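Local coordinates for RNA-binding protein Smaug (Drosophila melanogaster, PDB 1OXJ) that binds RNA, recognising it through its SAM domain, which is followed in the chain by a helical PHAT domain, at residues Gly140-Ile145 / Phe167-Met172; Ser8-Trp13 / Glu32-Ile37; Gln74-Gly79 / Ile119-Asn124. All coordinates share one frame; numbering follows the deposited sequence.

Contact 1 (Gly140-Ile145 / Phe167-Met172); sequences GVLMWI and FKLSKM
Leu142 and Met143 of helix 136-150 meet Leu169 and Ser170 near the C-terminal end of helix 159-170, a helix-helix contact within the all-helical PHAT domain. Apolar packing carries it. On the buried side the two leucines touch by single methyls, CD2 of Leu142 lying 3.8 Å from CD1 of Leu169, with the side chains crossing at about a right angle. Leu142 turns its CG anti to the backbone N (chi1 178°), whereas Leu169 sets its own beside the backbone N, and in each case this carries the isobutyl group toward the other helix. Thr123 and Leu126 of helix 111-127 extend the same apolar patch, each touching both leucines.

The thioether of Met143 makes the second group of contacts. Its chain bends at both chi2 and chi3, so a side chain that leaves the backbone obliquely still has its end directed at the other helix. Met143 SD rests 3.9 Å from Leu169 CB, the two side chains running past each other in opposite directions.

No polar bond crosses; those near the contact are local to each segment. Ser170 meets Met143 through carbon, while its hydroxyl folds back on the preceding turn: Ser170 OG donates to Phe167 O at 2.6 Å, tilted 23° from the carbonyl plane, with a C=O...OG angle of 121°. Met172 N bonds to Leu169 O, three residues back, at 3.2 Å. The Met143 CE methyl finishes 3.8 Å from Ser170 CB.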
loop_
_atom_site.group_PDB
_atom_site.type_symbol
_atom_site.label_atom_id
_atom_site.label_comp_id
_atom_site.label_asym_id
_atom_site.label_seq_id
_atom_site.Cartn_x
_atom_site.Cartn_y
_atom_site.Cartn_z
ATOM N N GLY A 140 7.728 13.270 7.486
ATOM C CA GLY A 140 8.465 12.100 7.934
ATOM C C GLY A 140 7.780 10.803 7.523
ATOM O O GLY A 140 8.430 9.848 7.092
ATOM N N VAL A 141 6.458 10.748 7.649
ATOM C CA VAL A 141 5.760 9.531 7.262
ATOM C C VAL A 141 5.900 9.320 5.751
ATOM O O VAL A 141 6.177 8.215 5.301
ATOM C CB VAL A 141 4.269 9.588 7.658
ATOM C CG1 VAL A 141 3.568 8.304 7.224
ATOM C CG2 VAL A 141 4.145 9.761 9.170
ATOM N N LEU A 142 5.730 10.387 4.977
ATOM C CA LEU A 142 5.850 10.305 3.525
ATOM C C LEU A 142 7.221 9.788 3.087
ATOM O O LEU A 142 7.317 8.976 2.171
ATOM C CB LEU A 142 5.598 11.675 2.886
ATOM C CG LEU A 142 5.739 11.714 1.363
ATOM C CD1 LEU A 142 4.772 10.686 0.745
ATOM C CD2 LEU A 142 5.448 13.121 0.847
ATOM N N MET A 143 8.283 10.249 3.739
ATOM C CA MET A 143 9.620 9.797 3.369
ATOM C C MET A 143 9.733 8.296 3.634
ATOM O O MET A 143 10.332 7.567 2.853
ATOM C CB MET A 143 10.677 10.587 4.143
ATOM C CG MET A 143 10.724 12.073 3.772
ATOM S SD MET A 143 11.268 12.408 2.068
ATOM C CE MET A 143 13.021 12.058 2.252
ATOM N N TRP A 144 9.131 7.829 4.726
ATOM C CA TRP A 144 9.148 6.404 5.038
ATOM C C TRP A 144 8.362 5.645 3.957
ATOM O O TRP A 144 8.754 4.559 3.525
ATOM C CB TRP A 144 8.506 6.160 6.397
ATOM C CG TRP A 144 8.338 4.719 6.727
ATOM C CD1 TRP A 144 9.297 3.857 7.193
ATOM C CD2 TRP A 144 7.136 3.955 6.603
ATOM N NE1 TRP A 144 8.759 2.603 7.368
ATOM C CE2 TRP A 144 7.434 2.636 7.011
ATOM C CE3 TRP A 144 5.831 4.258 6.185
ATOM C CZ2 TRP A 144 6.474 1.617 7.016
ATOM C CZ3 TRP A 144 4.875 3.244 6.190
ATOM C CH2 TRP A 144 5.204 1.940 6.603
ATOM N N ILE A 145 7.244 6.215 3.525
ATOM C CA ILE A 145 6.442 5.576 2.481
ATOM C C ILE A 145 7.260 5.432 1.190
ATOM O O ILE A 145 7.300 4.358 0.579
ATOM C CB ILE A 145 5.169 6.403 2.179
ATOM C CG1 ILE A 145 4.200 6.315 3.366
ATOM C CG2 ILE A 145 4.501 5.893 0.884
ATOM C CD1 ILE A 145 2.999 7.281 3.250
ATOM N N PHE A 167 14.466 12.289 -3.069
ATOM C CA PHE A 167 15.628 13.163 -2.970
ATOM C C PHE A 167 15.192 14.622 -3.041
ATOM O O PHE A 167 15.655 15.452 -2.259
ATOM C CB PHE A 167 16.621 12.856 -4.096
ATOM C CG PHE A 167 17.959 13.526 -3.925
ATOM C CD1 PHE A 167 18.748 13.257 -2.807
ATOM C CD2 PHE A 167 18.431 14.419 -4.881
ATOM C CE1 PHE A 167 19.991 13.872 -2.645
ATOM C CE2 PHE A 167 19.671 15.038 -4.731
ATOM C CZ PHE A 167 20.452 14.763 -3.609
ATOM N N LYS A 168 14.303 14.930 -3.981
ATOM C CA LYS A 168 13.794 16.291 -4.139
ATOM C C LYS A 168 13.146 16.779 -2.843
ATOM O O LYS A 168 13.374 17.909 -2.410
ATOM C CB LYS A 168 12.752 16.352 -5.262
ATOM C CG LYS A 168 13.290 16.544 -6.680
ATOM C CD LYS A 168 14.169 15.393 -7.150
ATOM C CE LYS A 168 14.254 15.348 -8.678
ATOM N NZ LYS A 168 14.742 16.626 -9.269
ATOM N N LEU A 169 12.332 15.922 -2.234
ATOM C CA LEU A 169 11.639 16.266 -0.996
ATOM C C LEU A 169 12.591 16.449 0.179
ATOM O O LEU A 169 12.373 17.310 1.031
ATOM C CB LEU A 169 10.607 15.188 -0.641
ATOM C CG LEU A 169 9.490 14.943 -1.657
ATOM C CD1 LEU A 169 8.554 13.876 -1.122
ATOM C CD2 LEU A 169 8.732 16.242 -1.923
ATOM N N SER A 170 13.640 15.634 0.228
ATOM C CA SER A 170 14.608 15.715 1.318
ATOM C C SER A 170 15.344 17.053 1.320
ATOM O O SER A 170 15.968 17.421 2.312
ATOM C CB SER A 170 15.634 14.580 1.207
ATOM O OG SER A 170 16.481 14.771 0.087
ATOM N N LYS A 171 15.270 17.779 0.211
ATOM C CA LYS A 171 15.959 19.057 0.111
ATOM C C LYS A 171 15.077 20.292 0.251
ATOM O O LYS A 171 15.563 21.414 0.095
ATOM C CB LYS A 171 16.736 19.131 -1.207
ATOM C CG LYS A 171 17.896 18.142 -1.307
ATOM C CD LYS A 171 18.861 18.277 -0.132
ATOM C CE LYS A 171 19.399 19.698 0.002
ATOM N NZ LYS A 171 20.423 19.819 1.080
ATOM N N MET A 172 13.792 20.105 0.541
ATOM C CA MET A 172 12.904 21.254 0.702
ATOM C C MET A 172 13.288 21.987 1.983
ATOM O O MET A 172 13.865 21.327 2.872
ATOM C CB MET A 172 11.436 20.816 0.797
ATOM C CG MET A 172 10.830 20.250 -0.484
ATOM S SD MET A 172 9.047 19.931 -0.289
ATOM C CE MET A 172 9.099 18.874 1.118
#

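Contact 2 (Ser8-Trp13 / Glu32-Ile37)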
loop_
_atom_site.group_PDB
_atom_site.type_symbol
_atom_site.label_atom_id
_atom_site.label_comp_id
_atom_site.label_asym_id
_atom_site.label_seq_id
_atom_site.Cartn_x
_atom_site.Cartn_y
_atom_site.Cartn_z
ATOM N N SER A 8 5.679 -11.449 -3.086
ATOM C CA SER A 8 7.007 -11.327 -2.492
ATOM C C SER A 8 7.009 -10.551 -1.183
ATOM O O SER A 8 7.880 -10.753 -0.343
ATOM C CB SER A 8 7.984 -10.672 -3.479
ATOM O OG SER A 8 7.644 -9.320 -3.724
ATOM N N GLY A 9 6.031 -9.673 -0.995
ATOM C CA GLY A 9 5.991 -8.901 0.238
ATOM C C GLY A 9 5.037 -9.426 1.294
ATOM O O GLY A 9 4.729 -8.727 2.266
ATOM N N ILE A 10 4.583 -10.663 1.129
ATOM C CA ILE A 10 3.644 -11.241 2.082
ATOM C C ILE A 10 4.187 -11.282 3.505
ATOM O O ILE A 10 3.473 -10.971 4.454
ATOM C CB ILE A 10 3.220 -12.665 1.657
ATOM C CG1 ILE A 10 2.033 -13.118 2.506
ATOM C CG2 ILE A 10 4.388 -13.628 1.772
ATOM C CD1 ILE A 10 0.771 -12.278 2.263
ATOM N N GLY A 11 5.455 -11.660 3.656
ATOM C CA GLY A 11 6.038 -11.731 4.986
ATOM C C GLY A 11 6.076 -10.404 5.721
ATOM O O GLY A 11 5.694 -10.312 6.893
ATOM N N LEU A 12 6.541 -9.367 5.039
ATOM C CA LEU A 12 6.630 -8.048 5.652
ATOM C C LEU A 12 5.235 -7.542 6.010
ATOM O O LEU A 12 5.034 -6.922 7.057
ATOM C CB LEU A 12 7.331 -7.073 4.701
ATOM C CG LEU A 12 7.612 -5.640 5.189
ATOM C CD1 LEU A 12 6.328 -4.843 5.226
ATOM C CD2 LEU A 12 8.257 -5.666 6.578
ATOM N N TRP A 13 4.265 -7.815 5.143
ATOM C CA TRP A 13 2.895 -7.381 5.395
ATOM C C TRP A 13 2.368 -8.049 6.662
ATOM O O TRP A 13 1.842 -7.383 7.551
ATOM C CB TRP A 13 1.998 -7.734 4.197
ATOM C CG TRP A 13 0.557 -7.308 4.367
ATOM C CD1 TRP A 13 0.097 -6.042 4.602
ATOM C CD2 TRP A 13 -0.604 -8.143 4.251
ATOM N NE1 TRP A 13 -1.285 -6.036 4.635
ATOM C CE2 TRP A 13 -1.738 -7.311 4.422
ATOM C CE3 TRP A 13 -0.798 -9.513 4.017
ATOM C CZ2 TRP A 13 -3.049 -7.806 4.363
ATOM C CZ3 TRP A 13 -2.103 -10.004 3.961
ATOM C CH2 TRP A 13 -3.209 -9.148 4.133
ATOM N N GLU A 32 -4.331 -14.176 -6.483
ATOM C CA GLU A 32 -5.786 -14.289 -6.588
ATOM C C GLU A 32 -6.381 -15.167 -5.487
ATOM O O GLU A 32 -7.466 -14.895 -4.989
ATOM C CB GLU A 32 -6.186 -14.837 -7.966
ATOM C CG GLU A 32 -5.910 -13.900 -9.145
ATOM C CD GLU A 32 -4.425 -13.635 -9.395
ATOM O OE1 GLU A 32 -3.604 -14.571 -9.262
ATOM O OE2 GLU A 32 -4.078 -12.486 -9.747
ATOM N N GLU A 33 -5.678 -16.228 -5.112
ATOM C CA GLU A 33 -6.172 -17.113 -4.060
ATOM C C GLU A 33 -6.222 -16.383 -2.725
ATOM O O GLU A 33 -7.165 -16.569 -1.944
ATOM C CB GLU A 33 -5.285 -18.354 -3.946
ATOM C CG GLU A 33 -5.426 -19.309 -5.136
ATOM C CD GLU A 33 -4.575 -20.553 -4.980
ATOM O OE1 GLU A 33 -3.334 -20.424 -4.850
ATOM O OE2 GLU A 33 -5.150 -21.661 -4.988
ATOM N N MET A 34 -5.208 -15.559 -2.462
ATOM C CA MET A 34 -5.156 -14.781 -1.222
ATOM C C MET A 34 -6.428 -13.957 -1.086
ATOM O O MET A 34 -7.005 -13.876 -0.001
ATOM C CB MET A 34 -3.928 -13.837 -1.203
ATOM C CG MET A 34 -3.984 -12.681 -0.135
ATOM S SD MET A 34 -2.529 -11.594 -0.099
ATOM C CE MET A 34 -2.806 -10.613 -1.559
ATOM N N LEU A 35 -6.868 -13.355 -2.189
ATOM C CA LEU A 35 -8.068 -12.517 -2.173
ATOM C C LEU A 35 -9.370 -13.293 -2.005
ATOM O O LEU A 35 -10.428 -12.697 -1.827
ATOM C CB LEU A 35 -8.138 -11.650 -3.437
ATOM C CG LEU A 35 -6.986 -10.649 -3.590
ATOM C CD1 LEU A 35 -7.193 -9.811 -4.845
ATOM C CD2 LEU A 35 -6.905 -9.754 -2.360
ATOM N N LEU A 36 -9.291 -14.622 -2.053
ATOM C CA LEU A 36 -10.473 -15.465 -1.886
ATOM C C LEU A 36 -10.611 -15.941 -0.445
ATOM O O LEU A 36 -11.575 -16.622 -0.096
ATOM C CB LEU A 36 -10.395 -16.680 -2.813
ATOM C CG LEU A 36 -10.436 -16.360 -4.308
ATOM C CD1 LEU A 36 -10.339 -17.647 -5.115
ATOM C CD2 LEU A 36 -11.720 -15.615 -4.630
ATOM N N ILE A 37 -9.647 -15.574 0.392
ATOM C CA ILE A 37 -9.651 -15.977 1.795
ATOM C C ILE A 37 -10.813 -15.408 2.599
ATOM O O ILE A 37 -11.095 -14.207 2.541
ATOM C CB ILE A 37 -8.334 -15.567 2.483
ATOM C CG1 ILE A 37 -7.192 -16.449 1.972
ATOM C CG2 ILE A 37 -8.475 -15.664 3.994
ATOM C CD1 ILE A 37 -5.816 -16.034 2.464
#
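Met34 lays its sulfur against Ile10 and Trp13, which also touch each other, joining helix 10-16 to helix 31-34 inside the SAM domain, a small helical bundle. The methionine leaves the backbone with CG anti to N (chi1 164°), continues extended through chi2, and bends at chi3 (75°), which swings the CE methyl off the line of the chain. Ile10 sets CG1 anti to the backbone N, then bends at chi2, and its CD1 comes 4.1 Å from Met34 SD as the two side chains run past each other in opposite directions.

Trp13, one turn further along, brings its six-membered ring to the same sulfur. CZ3 of Trp13 is 4.4 Å from Met34 SD, and the sulfur sits 5.2 Å from the centroid of that ring, 45° off the ring normal: an oblique Met-aromatic contact. All three side chains are buried, although they share little surface directly. Gly9 is the N-cap of helix 10-16, and its O accepts from Trp13 N in the first turn. A type I turn from Met34 to Ile37 redirects the other segment. Ile59 and Leu62 of the long helix 49-77 each touch both Trp13 and Met34, placing the cluster against that helix.

Contact 3 (Gln74-Gly79 / Ile119-Asn124)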
loop_
_atom_site.group_PDB
_atom_site.type_symbol
_atom_site.label_atom_id
_atom_site.label_comp_id
_atom_site.label_asym_id
_atom_site.label_seq_id
_atom_site.Cartn_x
_atom_site.Cartn_y
_atom_site.Cartn_z
ATOM N N GLN A 74 -9.076 11.750 -5.581
ATOM C CA GLN A 74 -10.169 12.691 -5.777
ATOM C C GLN A 74 -10.223 13.813 -4.745
ATOM O O GLN A 74 -10.225 14.993 -5.102
ATOM C CB GLN A 74 -11.489 11.924 -5.775
ATOM C CG GLN A 74 -12.716 12.776 -5.971
ATOM C CD GLN A 74 -13.984 11.970 -5.802
ATOM O OE1 GLN A 74 -14.197 10.975 -6.500
ATOM N NE2 GLN A 74 -14.835 12.389 -4.865
ATOM N N GLU A 75 -10.266 13.445 -3.468
ATOM C CA GLU A 75 -10.343 14.435 -2.400
ATOM C C GLU A 75 -9.120 15.329 -2.243
ATOM O O GLU A 75 -9.210 16.402 -1.653
ATOM C CB GLU A 75 -10.666 13.746 -1.079
ATOM C CG GLU A 75 -12.089 13.218 -1.026
ATOM C CD GLU A 75 -12.420 12.579 0.302
ATOM O OE1 GLU A 75 -12.193 13.222 1.352
ATOM O OE2 GLU A 75 -12.916 11.433 0.297
ATOM N N LEU A 76 -7.972 14.893 -2.749
ATOM C CA LEU A 76 -6.779 15.731 -2.669
ATOM C C LEU A 76 -6.867 16.747 -3.799
ATOM O O LEU A 76 -6.521 17.919 -3.634
ATOM C CB LEU A 76 -5.502 14.895 -2.823
ATOM C CG LEU A 76 -5.030 14.123 -1.587
ATOM C CD1 LEU A 76 -3.833 13.265 -1.957
ATOM C CD2 LEU A 76 -4.674 15.099 -0.468
ATOM N N LEU A 77 -7.338 16.289 -4.953
ATOM C CA LEU A 77 -7.478 17.162 -6.109
ATOM C C LEU A 77 -8.546 18.227 -5.872
ATOM O O LEU A 77 -8.481 19.314 -6.446
ATOM C CB LEU A 77 -7.852 16.348 -7.349
ATOM C CG LEU A 77 -6.785 15.418 -7.925
ATOM C CD1 LEU A 77 -7.386 14.595 -9.051
ATOM C CD2 LEU A 77 -5.608 16.241 -8.422
ATOM N N SER A 78 -9.528 17.913 -5.032
ATOM C CA SER A 78 -10.609 18.852 -4.746
ATOM C C SER A 78 -10.267 19.755 -3.571
ATOM O O SER A 78 -10.939 20.760 -3.340
ATOM C CB SER A 78 -11.907 18.097 -4.446
ATOM O OG SER A 78 -11.840 17.448 -3.188
ATOM N N GLY A 79 -9.217 19.398 -2.837
ATOM C CA GLY A 79 -8.816 20.185 -1.687
ATOM C C GLY A 79 -9.605 19.803 -0.448
ATOM O O GLY A 79 -9.524 20.475 0.577
ATOM N N ILE A 119 0.829 9.016 -5.040
ATOM C CA ILE A 119 2.115 9.530 -4.577
ATOM C C ILE A 119 2.467 10.799 -5.348
ATOM O O ILE A 119 2.953 11.771 -4.764
ATOM C CB ILE A 119 3.255 8.492 -4.760
ATOM C CG1 ILE A 119 3.083 7.332 -3.775
ATOM C CG2 ILE A 119 4.608 9.163 -4.538
ATOM C CD1 ILE A 119 3.186 7.741 -2.299
ATOM N N ASP A 120 2.214 10.805 -6.655
ATOM C CA ASP A 120 2.511 11.988 -7.472
ATOM C C ASP A 120 1.679 13.187 -7.029
ATOM O O ASP A 120 2.196 14.301 -6.893
ATOM C CB ASP A 120 2.242 11.721 -8.959
ATOM C CG ASP A 120 3.273 10.796 -9.588
ATOM O OD1 ASP A 120 4.421 10.763 -9.105
ATOM O OD2 ASP A 120 2.936 10.118 -10.583
ATOM N N ILE A 121 0.387 12.958 -6.806
ATOM C CA ILE A 121 -0.507 14.025 -6.367
ATOM C C ILE A 121 -0.078 14.543 -4.995
ATOM O O ILE A 121 -0.017 15.754 -4.778
ATOM C CB ILE A 121 -1.957 13.530 -6.283
ATOM C CG1 ILE A 121 -2.428 13.084 -7.670
ATOM C CG2 ILE A 121 -2.854 14.628 -5.728
ATOM C CD1 ILE A 121 -3.807 12.484 -7.688
ATOM N N VAL A 122 0.225 13.627 -4.077
ATOM C CA VAL A 122 0.653 14.000 -2.731
ATOM C C VAL A 122 1.933 14.831 -2.756
ATOM O O VAL A 122 1.972 15.939 -2.221
ATOM C CB VAL A 122 0.892 12.747 -1.844
ATOM C CG1 VAL A 122 1.611 13.139 -0.548
ATOM C CG2 VAL A 122 -0.431 12.093 -1.510
ATOM N N THR A 123 2.983 14.303 -3.377
ATOM C CA THR A 123 4.246 15.030 -3.426
ATOM C C THR A 123 4.098 16.354 -4.170
ATOM O O THR A 123 4.811 17.316 -3.882
ATOM C CB THR A 123 5.355 14.178 -4.080
ATOM O OG1 THR A 123 4.988 13.852 -5.424
ATOM C CG2 THR A 123 5.561 12.888 -3.292
ATOM N N ASN A 124 3.166 16.411 -5.118
ATOM C CA ASN A 124 2.935 17.640 -5.874
ATOM C C ASN A 124 2.158 18.667 -5.054
ATOM O O ASN A 124 2.453 19.861 -5.101
ATOM C CB ASN A 124 2.173 17.345 -7.168
ATOM C CG ASN A 124 3.054 16.710 -8.234
ATOM O OD1 ASN A 124 2.579 16.362 -9.319
ATOM N ND2 ASN A 124 4.343 16.558 -7.933
#
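Leu76 and Leu77, near the C-terminal end of helix 49-77, pack on Ile121 and Val122 of helix 111-127, a helix-to-helix contact within the PHAT domain. All the cross-contacts are between aliphatic carbons. Leu76 points at the other helix and meets two residues: its CB lies 3.9 Å from Ile121 CG2, while its CD1 reaches Val122 CG2 at 3.6 Å. It crosses both side chains obliquely. Ile121 holds CG2 anti to the backbone N and CG1 beside that N; its CG2 touches both leucines, and its CD1 adds a contact 4.2 Å from Leu77 CG. Leu77 lies at the exposed border and crosses Ile121 at about a right angle, its CD2 4.2 Å from Ile121 CG2.

No backbone bond crosses; Ser78 N bonds to Gln74 O, and Glu75 pairs with Met81 beyond the helix. Gly79, with positive phi (84°), takes the chain out of the helix at a backbone conformation that suits glycine. Leu83 and Ala86 of helix 83-91 touch Leu76, and Leu142 touches Val122, so the inner half of the patch continues into the domain core. No charge pair or hydrogen bond passes directly between the segments, so their direct contact rests on methyl packing and burial.

In the fold
Contacts 1 and 3 belong to one continuous PHAT core, their centres 16 Å apart. Helix 111-127 joins them: Leu169 CD1 packs on Thr123 CG2 at 3.8 Å, Ile145 CG2 on Ile119 CD1 at 3.9 Å, and Leu142 CD2 on Val122 CG1 at 4.1 Å. Contact 2 lies in the SAM domain, on the opposite side of the chain's centre from both. Its centre is 28 Å from each of theirs, and its nearest atoms stay about 7 Å from contact 1 and about 15 Å from contact 3. Helix 49-77 spans the two domains, packing against contact 2 near its middle and supplying residues of contact 3 at its C-terminal end.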